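Local coordinates for 3-dehydroshikimate dehydratase (Bacillus anthracis, PDB 3DX5), which catalyses the manganese-dependent dehydration of 3-dehydroshikimate to 3,4-dihydroxybenzoate, a building block of the siderophore petrobactin, at residues 141-146 and 174-179; 170-175 and 196-201. One frame throughout, in Å; residues are numbered along the deposited sequence.

Interaction 1 of 2, residues 141-146 and 174-179. With MN (manganese (II) ion), chain B; DHB (3,4-dihydroxybenzoic acid), chain D.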
loop_
_atom_site.group_PDB
_atom_site.type_symbol
_atom_site.label_atom_id
_atom_site.label_comp_id
_atom_site.label_asym_id
_atom_site.label_seq_id
_atom_site.Cartn_x
_atom_site.Cartn_y
_atom_site.Cartn_z
ATOM N N LEU A 141 -4.258 5.606 -20.969
ATOM C CA LEU A 141 -5.305 5.758 -19.976
ATOM C C LEU A 141 -5.894 4.400 -19.724
ATOM O O LEU A 141 -6.180 3.645 -20.664
ATOM C CB LEU A 141 -6.416 6.718 -20.472
ATOM C CG LEU A 141 -5.948 8.124 -20.884
ATOM C CD1 LEU A 141 -7.159 8.939 -21.423
ATOM C CD2 LEU A 141 -5.238 8.858 -19.749
ATOM N N GLU A 142 -6.077 4.082 -18.459
ATOM C CA GLU A 142 -6.669 2.800 -18.080
ATOM C C GLU A 142 -8.212 2.948 -18.016
ATOM O O GLU A 142 -8.709 3.940 -17.524
ATOM C CB GLU A 142 -6.074 2.343 -16.735
ATOM C CG GLU A 142 -6.568 0.974 -16.311
ATOM C CD GLU A 142 -5.648 0.336 -15.312
ATOM O OE1 GLU A 142 -4.414 0.512 -15.403
ATOM O OE2 GLU A 142 -6.172 -0.358 -14.440
ATOM N N THR A 143 -8.956 1.997 -18.564
ATOM C CA THR A 143 -10.411 2.006 -18.460
ATOM C C THR A 143 -10.801 1.619 -17.003
ATOM O O THR A 143 -10.488 0.513 -16.535
ATOM C CB THR A 143 -11.039 1.039 -19.471
ATOM O OG1 THR A 143 -10.417 -0.228 -19.320
ATOM C CG2 THR A 143 -10.815 1.517 -20.970
ATOM N N HIS A 144 -11.456 2.551 -16.313
ATOM C CA HIS A 144 -11.729 2.471 -14.879
ATOM C C HIS A 144 -13.025 3.158 -14.466
ATOM O O HIS A 144 -13.316 4.242 -14.977
ATOM C CB HIS A 144 -10.618 3.183 -14.108
ATOM C CG HIS A 144 -9.866 2.267 -13.225
ATOM N ND1 HIS A 144 -9.757 2.462 -11.867
ATOM C CD2 HIS A 144 -9.260 1.082 -13.495
ATOM C CE1 HIS A 144 -9.038 1.479 -11.351
ATOM N NE2 HIS A 144 -8.732 0.626 -12.321
ATOM N N PRO A 145 -13.795 2.525 -13.535
ATOM C CA PRO A 145 -14.964 3.198 -12.964
ATOM C C PRO A 145 -14.506 4.463 -12.197
ATOM O O PRO A 145 -13.329 4.578 -11.794
ATOM C CB PRO A 145 -15.564 2.150 -12.013
ATOM C CG PRO A 145 -14.353 1.280 -11.636
ATOM C CD PRO A 145 -13.528 1.223 -12.881
ATOM N N ASN A 146 -15.409 5.425 -12.059
ATOM C CA ASN A 146 -15.071 6.664 -11.323
ATOM C C ASN A 146 -13.949 7.474 -11.966
ATOM O O ASN A 146 -13.179 8.138 -11.281
ATOM C CB ASN A 146 -14.818 6.349 -9.813
ATOM C CG ASN A 146 -16.007 5.597 -9.190
ATOM O OD1 ASN A 146 -15.882 4.466 -8.699
ATOM N ND2 ASN A 146 -17.178 6.183 -9.312
ATOM N N LEU A 174 -12.129 -6.446 -17.004
ATOM C CA LEU A 174 -13.024 -6.460 -15.853
ATOM C C LEU A 174 -13.814 -5.138 -15.732
ATOM O O LEU A 174 -15.038 -5.144 -15.602
ATOM C CB LEU A 174 -12.224 -6.717 -14.547
ATOM C CG LEU A 174 -13.011 -6.896 -13.221
ATOM C CD1 LEU A 174 -13.511 -5.518 -12.704
ATOM C CD2 LEU A 174 -14.137 -7.895 -13.398
ATOM N N HIS A 175 -13.113 -4.006 -15.755
ATOM C CA HIS A 175 -13.782 -2.738 -15.599
ATOM C C HIS A 175 -14.668 -2.387 -16.762
ATOM O O HIS A 175 -15.680 -1.720 -16.586
ATOM C CB HIS A 175 -12.786 -1.618 -15.280
ATOM C CG HIS A 175 -12.142 -1.804 -13.941
ATOM N ND1 HIS A 175 -12.886 -2.004 -12.793
ATOM C CD2 HIS A 175 -10.843 -1.900 -13.574
ATOM C CE1 HIS A 175 -12.066 -2.171 -11.767
ATOM N NE2 HIS A 175 -10.821 -2.112 -12.212
ATOM N N ILE A 176 -14.285 -2.834 -17.942
ATOM C CA ILE A 176 -15.091 -2.631 -19.124
ATOM C C ILE A 176 -16.414 -3.403 -18.965
ATOM O O ILE A 176 -17.491 -2.842 -19.168
ATOM C CB ILE A 176 -14.256 -3.052 -20.385
ATOM C CG1 ILE A 176 -13.614 -1.808 -20.975
ATOM C CG2 ILE A 176 -15.087 -3.795 -21.414
ATOM C CD1 ILE A 176 -14.617 -0.730 -21.442
ATOM N N TRP A 177 -16.318 -4.660 -18.548
ATOM C CA TRP A 177 -17.484 -5.500 -18.284
ATOM C C TRP A 177 -18.407 -4.879 -17.204
ATOM O O TRP A 177 -19.629 -4.838 -17.349
ATOM C CB TRP A 177 -17.005 -6.880 -17.856
ATOM C CG TRP A 177 -18.138 -7.775 -17.519
ATOM C CD1 TRP A 177 -18.872 -8.531 -18.397
ATOM C CD2 TRP A 177 -18.683 -8.013 -16.224
ATOM N NE1 TRP A 177 -19.847 -9.222 -17.718
ATOM C CE2 TRP A 177 -19.753 -8.928 -16.384
ATOM C CE3 TRP A 177 -18.366 -7.558 -14.937
ATOM C CZ2 TRP A 177 -20.509 -9.390 -15.304
ATOM C CZ3 TRP A 177 -19.128 -8.015 -13.862
ATOM C CH2 TRP A 177 -20.183 -8.915 -14.057
ATOM N N GLU A 178 -17.797 -4.383 -16.139
ATOM C CA GLU A 178 -18.483 -3.690 -15.056
ATOM C C GLU A 178 -19.310 -2.539 -15.589
ATOM O O GLU A 178 -20.387 -2.320 -15.098
ATOM C CB GLU A 178 -17.441 -3.187 -14.036
ATOM C CG GLU A 178 -17.946 -2.204 -12.973
ATOM C CD GLU A 178 -16.865 -1.917 -11.907
ATOM O OE1 GLU A 178 -15.663 -1.869 -12.234
ATOM O OE2 GLU A 178 -17.220 -1.790 -10.730
ATOM N N SER A 179 -18.821 -1.826 -16.602
ATOM C CA SER A 179 -19.561 -0.682 -17.145
ATOM C C SER A 179 -20.776 -1.126 -17.939
ATOM O O SER A 179 -21.561 -0.306 -18.326
ATOM C CB SER A 179 -18.676 0.196 -18.042
ATOM O OG SER A 179 -18.495 -0.414 -19.322
HETATM MN MN MN B . -6.228 -2.346 -13.839
HETATM C C1 DHB D . -5.422 0.008 -9.663
HETATM C C2 DHB D . -5.767 -0.632 -10.850
HETATM C C3 DHB D . -6.990 -1.301 -10.965
HETATM O O3 DHB D . -7.402 -1.949 -12.100
HETATM C C4 DHB D . -7.904 -1.283 -9.820
HETATM O O4 DHB D . -9.080 -1.933 -9.972
HETATM C C5 DHB D . -7.561 -0.614 -8.649
HETATM C C6 DHB D . -6.310 0.025 -8.584
HETATM C C DHB D . -4.075 0.705 -9.568
HETATM O O1 DHB D . -3.704 1.334 -8.572
HETATM O O2 DHB D . -3.228 0.629 -10.591
#

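Interaction 2 of 2, residues 170-175 and 196-201. With MN (manganese (II) ion), chain B; DHB (3,4-dihydroxybenzoic acid), chain D.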
loop_
_atom_site.group_PDB
_atom_site.type_symbol
_atom_site.label_atom_id
_atom_site.label_comp_id
_atom_site.label_asym_id
_atom_site.label_seq_id
_atom_site.Cartn_x
_atom_site.Cartn_y
_atom_site.Cartn_z
ATOM N N ASN A 170 -4.882 1.461 -21.978
ATOM C CA ASN A 170 -4.679 0.207 -21.279
ATOM C C ASN A 170 -6.067 -0.383 -21.025
ATOM O O ASN A 170 -6.833 0.142 -20.179
ATOM C CB ASN A 170 -3.966 0.407 -19.924
ATOM C CG ASN A 170 -3.714 -0.927 -19.222
ATOM O OD1 ASN A 170 -3.566 -1.950 -19.880
ATOM N ND2 ASN A 170 -3.749 -0.931 -17.912
ATOM N N LEU A 171 -6.403 -1.465 -21.742
ATOM C CA LEU A 171 -7.779 -2.000 -21.704
ATOM C C LEU A 171 -7.911 -2.990 -20.534
ATOM O O LEU A 171 -7.323 -4.074 -20.555
ATOM C CB LEU A 171 -8.143 -2.669 -23.033
ATOM C CG LEU A 171 -9.581 -3.188 -23.150
ATOM C CD1 LEU A 171 -10.593 -2.186 -22.684
ATOM C CD2 LEU A 171 -9.852 -3.527 -24.599
ATOM N N ASP A 172 -8.681 -2.607 -19.514
ATOM C CA ASP A 172 -8.863 -3.453 -18.317
ATOM C C ASP A 172 -10.263 -4.066 -18.479
ATOM O O ASP A 172 -11.282 -3.410 -18.247
ATOM C CB ASP A 172 -8.708 -2.574 -17.067
ATOM C CG ASP A 172 -8.758 -3.360 -15.757
ATOM O OD1 ASP A 172 -9.558 -4.310 -15.617
ATOM O OD2 ASP A 172 -8.005 -2.986 -14.840
ATOM N N PHE A 173 -10.302 -5.314 -18.951
ATOM C CA PHE A 173 -11.548 -5.970 -19.323
ATOM C C PHE A 173 -12.575 -6.121 -18.205
ATOM O O PHE A 173 -13.774 -5.958 -18.455
ATOM C CB PHE A 173 -11.256 -7.343 -19.952
ATOM C CG PHE A 173 -10.698 -7.247 -21.337
ATOM C CD1 PHE A 173 -11.530 -6.928 -22.416
ATOM C CD2 PHE A 173 -9.330 -7.427 -21.558
ATOM C CE1 PHE A 173 -11.008 -6.843 -23.714
ATOM C CE2 PHE A 173 -8.810 -7.350 -22.839
ATOM C CZ PHE A 173 -9.635 -7.061 -23.919
ATOM N N LEU A 174 -12.129 -6.446 -17.004
ATOM C CA LEU A 174 -13.024 -6.460 -15.853
ATOM C C LEU A 174 -13.814 -5.138 -15.732
ATOM O O LEU A 174 -15.038 -5.144 -15.602
ATOM C CB LEU A 174 -12.224 -6.717 -14.547
ATOM C CG LEU A 174 -13.011 -6.896 -13.221
ATOM C CD1 LEU A 174 -13.511 -5.518 -12.704
ATOM C CD2 LEU A 174 -14.137 -7.895 -13.398
ATOM N N HIS A 175 -13.113 -4.006 -15.755
ATOM C CA HIS A 175 -13.782 -2.738 -15.599
ATOM C C HIS A 175 -14.668 -2.387 -16.762
ATOM O O HIS A 175 -15.680 -1.720 -16.586
ATOM C CB HIS A 175 -12.786 -1.618 -15.280
ATOM C CG HIS A 175 -12.142 -1.804 -13.941
ATOM N ND1 HIS A 175 -12.886 -2.004 -12.793
ATOM C CD2 HIS A 175 -10.843 -1.900 -13.574
ATOM C CE1 HIS A 175 -12.066 -2.171 -11.767
ATOM N NE2 HIS A 175 -10.821 -2.112 -12.212
ATOM N N HIS A 196 -1.881 -2.082 -24.357
ATOM C CA HIS A 196 -1.664 -2.957 -23.188
ATOM C C HIS A 196 -3.009 -3.444 -22.669
ATOM O O HIS A 196 -4.052 -2.787 -22.884
ATOM C CB HIS A 196 -0.908 -2.186 -22.067
ATOM C CG HIS A 196 0.020 -3.026 -21.222
ATOM N ND1 HIS A 196 -0.425 -3.921 -20.269
ATOM C CD2 HIS A 196 1.370 -3.036 -21.131
ATOM C CE1 HIS A 196 0.609 -4.466 -19.650
ATOM N NE2 HIS A 196 1.712 -3.941 -20.155
ATOM N N TYR A 197 -3.013 -4.597 -22.009
ATOM C CA TYR A 197 -4.240 -5.068 -21.316
ATOM C C TYR A 197 -3.974 -5.336 -19.836
ATOM O O TYR A 197 -2.849 -5.603 -19.448
ATOM C CB TYR A 197 -4.784 -6.384 -21.893
ATOM C CG TYR A 197 -4.809 -6.429 -23.393
ATOM C CD1 TYR A 197 -5.852 -5.840 -24.106
ATOM C CD2 TYR A 197 -3.772 -7.071 -24.114
ATOM C CE1 TYR A 197 -5.877 -5.869 -25.497
ATOM C CE2 TYR A 197 -3.801 -7.128 -25.498
ATOM C CZ TYR A 197 -4.857 -6.508 -26.177
ATOM O OH TYR A 197 -4.904 -6.548 -27.559
ATOM N N HIS A 198 -5.042 -5.305 -19.047
ATOM C CA HIS A 198 -5.097 -5.859 -17.688
ATOM C C HIS A 198 -6.135 -6.953 -17.694
ATOM O O HIS A 198 -7.254 -6.732 -18.176
ATOM C CB HIS A 198 -5.521 -4.770 -16.676
ATOM C CG HIS A 198 -4.383 -3.923 -16.199
ATOM N ND1 HIS A 198 -4.531 -2.937 -15.236
ATOM C CD2 HIS A 198 -3.073 -3.924 -16.547
ATOM C CE1 HIS A 198 -3.353 -2.380 -15.006
ATOM N NE2 HIS A 198 -2.453 -2.959 -15.792
ATOM N N PHE A 199 -5.786 -8.109 -17.138
ATOM C CA PHE A 199 -6.691 -9.240 -17.023
ATOM C C PHE A 199 -6.921 -9.518 -15.531
ATOM O O PHE A 199 -5.982 -9.887 -14.816
ATOM C CB PHE A 199 -6.038 -10.517 -17.597
ATOM C CG PHE A 199 -6.023 -10.626 -19.127
ATOM C CD1 PHE A 199 -6.428 -9.578 -19.949
ATOM C CD2 PHE A 199 -5.519 -11.776 -19.726
ATOM C CE1 PHE A 199 -6.383 -9.700 -21.349
ATOM C CE2 PHE A 199 -5.472 -11.918 -21.119
ATOM C CZ PHE A 199 -5.910 -10.873 -21.937
ATOM N N LYS A 200 -8.151 -9.375 -15.049
ATOM C CA LYS A 200 -8.473 -9.875 -13.706
ATOM C C LYS A 200 -9.944 -10.272 -13.740
ATOM O O LYS A 200 -10.658 -9.918 -14.687
ATOM C CB LYS A 200 -8.137 -8.840 -12.588
ATOM C CG LYS A 200 -8.853 -7.450 -12.709
ATOM C CD LYS A 200 -8.509 -6.574 -11.479
ATOM C CE LYS A 200 -9.228 -5.207 -11.504
ATOM N NZ LYS A 200 -8.793 -4.349 -12.664
ATOM N N ASN A 201 -10.421 -10.989 -12.728
ATOM C CA ASN A 201 -11.804 -11.474 -12.762
ATOM C C ASN A 201 -12.418 -11.406 -11.379
ATOM O O ASN A 201 -11.704 -11.240 -10.381
ATOM C CB ASN A 201 -11.873 -12.918 -13.304
ATOM C CG ASN A 201 -13.152 -13.175 -14.106
ATOM O OD1 ASN A 201 -14.131 -12.413 -13.995
ATOM N ND2 ASN A 201 -13.148 -14.235 -14.924
HETATM MN MN MN B . -6.228 -2.346 -13.839
HETATM C C1 DHB D . -5.422 0.008 -9.663
HETATM C C2 DHB D . -5.767 -0.632 -10.850
HETATM C C3 DHB D . -6.990 -1.301 -10.965
HETATM O O3 DHB D . -7.402 -1.949 -12.100
HETATM C C4 DHB D . -7.904 -1.283 -9.820
HETATM O O4 DHB D . -9.080 -1.933 -9.972
HETATM C C5 DHB D . -7.561 -0.614 -8.649
HETATM C C6 DHB D . -6.310 0.025 -8.584
HETATM C C DHB D . -4.075 0.705 -9.568
HETATM O O1 DHB D . -3.704 1.334 -8.572
HETATM O O2 DHB D . -3.228 0.629 -10.591
HETATM O O HOH W 1 -9.318 -6.883 -16.247
#

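Interaction 1 of 2, residues 141-146 and 174-179
His144 and His175, neighbours across this contact, both reach O3 of the bound 3,4-dihydroxybenzoic acid (DHB). O3 of DHB is itself a manganese ligand, 2.1 Å from the ion. Glu142 binds the same ion through OE2, CG lying anti to the backbone N (chi1 -176°) and the chain running on extended; its OE1 forms a salt bridge with Arg102. NE2 of His144 stands 2.9 Å from O3, which lies at the edge of the ring. From His175, NE2 gives O3 only a weak hydrogen bond but pairs with O4 of DHB at 2.8 Å, where either atom could be the donor. The two imidazoles lie side by side, pointing the same way, with CD2 of His144 3.4 Å from CD2 of His175 and their planes at 61°. What fixes the rotation of His175 is Glu178, one turn further along the helix: ND1 donates to OE1 over 2.8 Å, nearly straight (166°) and in the ring plane. Pro145, compact and apolar, lays CD over one face of the His175 ring, 3.3 Å from ND1, while its CG rests 3.5 Å from OE1 of Glu178. With ND1 committed to a carboxylate, His175 presents NE2 to the two catechol oxygens, which fits its role in binding substrate, beside His144, the inferred proton acceptor of the dehydration.

Interaction 2 of 2, residues 170-175 and 196-201
Asn170 stands its amide almost upright on the His198 imidazole, the planes 86° apart, with ND2 3.1 Å above the ring plane and over its centre. ND2 also makes a weak hydrogen bond to Glu142, while NE2 of His198 is hydrogen-bonded to Glu33 and ND1 turns to manganese at 2.3 Å. Asp172, which ends its strand at the N-cap of helix 173-178, meets the same ring at its edge, its carboxylate plane turned 72° from the imidazole, and OD2 binds the ion at 2.1 Å. Lys200 crosses Asp172 at about a right angle; its chain, extended beyond CG, bends at chi4 (-64°) to bring NZ 2.7 Å from OD2, with a weak salt-bridge hydrogen bond from NZ to OD1. A water ties OD1 and the carbonyl of His198 to the backbone N of Leu174 and Lys200. On the other side of these neighbouring parallel TIM-barrel strands Phe173 lies alongside Tyr197, CE2 to CD1 3.6 Å, nearly parallel but barely overlapping, and touches Phe199 with neither ring over the other's face. NZ of Lys200 also hydrogen-bonds Glu253 and donates to O3 of DHB over 2.8 Å; held by metal and amine, this phenolic oxygen could carry stabilised negative charge.

How the interactions relate
The two contacts have centres about 8 Å apart at one end of the beta-alpha barrel and share Leu174 and His175. Strands 138-142, 167-172 and 194-202 are successive parallel neighbours in the barrel sheet, and helix 173-178 follows directly on the middle one. Interaction 1 joins the loop that follows strand 138-142 to helix 173-178; interaction 2 pairs strand 167-172, and the start of that helix, with strand 194-202. Leu141 O probably bonds Asn170 N, and Thr143 OG1 Asp172 N, stitching the two together. Three consecutive strands thus supply Glu142, Asp172 and His198 to one manganese ion, whose protein ligands Glu253 completes, as TIM barrels commonly gather their active sites at the C-terminal strand ends.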